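Ebony (Drosophila melanogaster, PDB 6DYM) belongs to a nonribosomal peptide synthetase, of which this C-terminal piece is the atypical condensation domain, probably forming the peptide (amide) bond of the product. Local coordinates at residues 29-34 with 94-99. Numbering follows the deposited sequence.
Sequences ADLEQW and LIVFEF
Leu-31 reaches across to Val-96 and Phe-99, two residues about one turn apart on the same flank of helix 93-111. Its CB is the first atom to come near, 4.4 Å from CG2 of Val-96. CG sits a little farther back and serves mainly as the fork. From it CD1 carries the chain straight on from CA (chi2 177°), and this methyl makes the closest approach of the contact, 3.7 Å from CD2 of Phe-99, while standing 4.2 Å from CG1 of Val-96. The other methyl, CD2, turns off to meet CE2 of the Phe-99 ring at 4.1 Å. A forked, purely apolar side chain suits this place, since one branch can fill the angle between valine and phenylalanine as the second follows the ring.

CD1 comes to the edge of that ring, near its plane, and the two side chains cross roughly at right angles. With CG anti to the backbone N (chi1 171°), the Phe-99 ring extends to Leu-31; a broad apolar group suits a place where the rings of Tyr-188 and Phe-197 are met as well.

The domain's mixed sheet, with the strand order 1-2-3-4-5-7-6, is consistent with a GNAT-like acyltransferase fold. Here the loop between helices 14-25 and 41-58 is laid against helix 93-111, which follows strand 71-80.

Beside Leu-31, Glu-32 gives the helix its aliphatic part: CG touches CG2 of Val-96 at 3.9 Å. The chain then bends, so that OE1 still lies near that methyl while OE2 of the buried carboxylate is hydrogen-bonded to the hydroxyl of Tyr-44 on helix 41-58. Branched at CB, Val-96 offers CG1 to CD1 of Leu-31, and CG2 to CG of Glu-32 and, less closely, to CB of Leu-31.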
loop_
_atom_site.group_PDB
_atom_site.type_symbol
_atom_site.label_atom_id
_atom_site.label_comp_id
_atom_site.label_asym_id
_atom_site.label_seq_id
_atom_site.Cartn_x
_atom_site.Cartn_y
_atom_site.Cartn_z
ATOM N N ALA A 29 10.480 -2.013 5.372
ATOM C CA ALA A 29 9.228 -2.760 5.376
ATOM C C ALA A 29 9.245 -3.899 6.393
ATOM O O ALA A 29 10.237 -4.620 6.541
ATOM C CB ALA A 29 8.935 -3.298 3.980
ATOM N N ASP A 30 8.117 -4.070 7.087
ATOM C CA ASP A 30 8.064 -4.991 8.214
ATOM C C ASP A 30 8.104 -6.452 7.782
ATOM O O ASP A 30 8.543 -7.300 8.563
ATOM C CB ASP A 30 6.815 -4.705 9.047
ATOM C CG ASP A 30 6.790 -3.278 9.586
ATOM O OD1 ASP A 30 6.601 -2.335 8.783
ATOM O OD2 ASP A 30 6.967 -3.101 10.811
ATOM N N LEU A 31 7.677 -6.767 6.560
ATOM C CA LEU A 31 7.716 -8.146 6.086
ATOM C C LEU A 31 9.030 -8.483 5.394
ATOM O O LEU A 31 9.605 -9.547 5.644
ATOM C CB LEU A 31 6.553 -8.402 5.128
ATOM C CG LEU A 31 5.167 -8.416 5.766
ATOM C CD1 LEU A 31 4.115 -8.599 4.686
ATOM C CD2 LEU A 31 5.067 -9.516 6.824
ATOM N N GLU A 32 9.522 -7.588 4.532
ATOM C CA GLU A 32 10.739 -7.857 3.773
ATOM C C GLU A 32 11.981 -7.939 4.650
ATOM O O GLU A 32 12.975 -8.535 4.225
ATOM C CB GLU A 32 10.944 -6.782 2.706
ATOM C CG GLU A 32 9.903 -6.801 1.613
ATOM C CD GLU A 32 8.751 -5.852 1.882
ATOM O OE1 GLU A 32 8.044 -6.036 2.897
ATOM O OE2 GLU A 32 8.552 -4.919 1.075
ATOM N N GLN A 33 11.955 -7.353 5.854
ATOM C CA GLN A 33 13.121 -7.439 6.729
ATOM C C GLN A 33 13.423 -8.879 7.112
ATOM O O GLN A 33 14.569 -9.209 7.436
ATOM C CB GLN A 33 12.907 -6.594 7.985
ATOM C CG GLN A 33 11.841 -7.143 8.914
ATOM C CD GLN A 33 11.647 -6.298 10.161
ATOM O OE1 GLN A 33 12.611 -5.854 10.784
ATOM N NE2 GLN A 33 10.393 -6.061 10.518
ATOM N N TRP A 34 12.416 -9.749 7.082
ATOM C CA TRP A 34 12.606 -11.147 7.433
ATOM C C TRP A 34 13.010 -12.004 6.244
ATOM O O TRP A 34 13.381 -13.168 6.435
ATOM C CB TRP A 34 11.328 -11.696 8.079
ATOM C CG TRP A 34 10.868 -10.846 9.228
ATOM C CD1 TRP A 34 9.737 -10.087 9.287
ATOM C CD2 TRP A 34 11.548 -10.652 10.475
ATOM N NE1 TRP A 34 9.665 -9.435 10.498
ATOM C CE2 TRP A 34 10.765 -9.766 11.245
ATOM C CE3 TRP A 34 12.741 -11.143 11.016
ATOM C CZ2 TRP A 34 11.138 -9.361 12.527
ATOM C CZ3 TRP A 34 13.109 -10.741 12.288
ATOM C CH2 TRP A 34 12.308 -9.860 13.031
ATOM N N LEU A 94 7.867 -11.795 -4.303
ATOM C CA LEU A 94 6.724 -12.636 -4.634
ATOM C C LEU A 94 6.157 -13.313 -3.394
ATOM O O LEU A 94 4.943 -13.510 -3.294
ATOM C CB LEU A 94 7.127 -13.681 -5.675
ATOM C CG LEU A 94 6.056 -14.699 -6.072
ATOM C CD1 LEU A 94 4.906 -14.006 -6.784
ATOM C CD2 LEU A 94 6.650 -15.801 -6.943
ATOM N N ILE A 95 7.018 -13.676 -2.442
ATOM C CA ILE A 95 6.540 -14.242 -1.186
ATOM C C ILE A 95 5.656 -13.240 -0.456
ATOM O O ILE A 95 4.622 -13.607 0.118
ATOM C CB ILE A 95 7.730 -14.690 -0.320
ATOM C CG1 ILE A 95 8.571 -15.725 -1.072
ATOM C CG2 ILE A 95 7.238 -15.239 1.019
ATOM C CD1 ILE A 95 9.755 -16.240 -0.286
ATOM N N VAL A 96 6.041 -11.959 -0.470
ATOM C CA VAL A 96 5.228 -10.922 0.167
ATOM C C VAL A 96 3.860 -10.832 -0.499
ATOM O O VAL A 96 2.821 -10.808 0.171
ATOM C CB VAL A 96 5.955 -9.565 0.137
ATOM C CG1 VAL A 96 5.028 -8.465 0.617
ATOM C CG2 VAL A 96 7.200 -9.612 1.003
ATOM N N PHE A 97 3.837 -10.782 -1.835
ATOM C CA PHE A 97 2.560 -10.666 -2.530
ATOM C C PHE A 97 1.705 -11.917 -2.365
ATOM O O PHE A 97 0.475 -11.818 -2.298
ATOM C CB PHE A 97 2.791 -10.364 -4.008
ATOM C CG PHE A 97 3.167 -8.938 -4.273
ATOM C CD1 PHE A 97 2.195 -7.988 -4.539
ATOM C CD2 PHE A 97 4.493 -8.541 -4.234
ATOM C CE1 PHE A 97 2.542 -6.669 -4.775
ATOM C CE2 PHE A 97 4.846 -7.221 -4.471
ATOM C CZ PHE A 97 3.868 -6.284 -4.740
ATOM N N GLU A 98 2.325 -13.098 -2.293
ATOM C CA GLU A 98 1.536 -14.301 -2.056
ATOM C C GLU A 98 0.950 -14.299 -0.650
ATOM O O GLU A 98 -0.190 -14.733 -0.446
ATOM C CB GLU A 98 2.387 -15.546 -2.297
ATOM C CG GLU A 98 2.751 -15.755 -3.762
ATOM C CD GLU A 98 3.443 -17.084 -4.019
ATOM O OE1 GLU A 98 3.820 -17.766 -3.043
ATOM O OE2 GLU A 98 3.618 -17.442 -5.203
ATOM N N PHE A 99 1.707 -13.801 0.334
ATOM C CA PHE A 99 1.176 -13.691 1.689
ATOM C C PHE A 99 0.024 -12.696 1.752
ATOM O O PHE A 99 -0.972 -12.936 2.445
ATOM C CB PHE A 99 2.285 -13.282 2.659
ATOM C CG PHE A 99 1.791 -12.932 4.041
ATOM C CD1 PHE A 99 1.104 -13.867 4.803
ATOM C CD2 PHE A 99 2.027 -11.676 4.583
ATOM C CE1 PHE A 99 0.653 -13.556 6.077
ATOM C CE2 PHE A 99 1.577 -11.358 5.855
ATOM C CZ PHE A 99 0.888 -12.303 6.603
#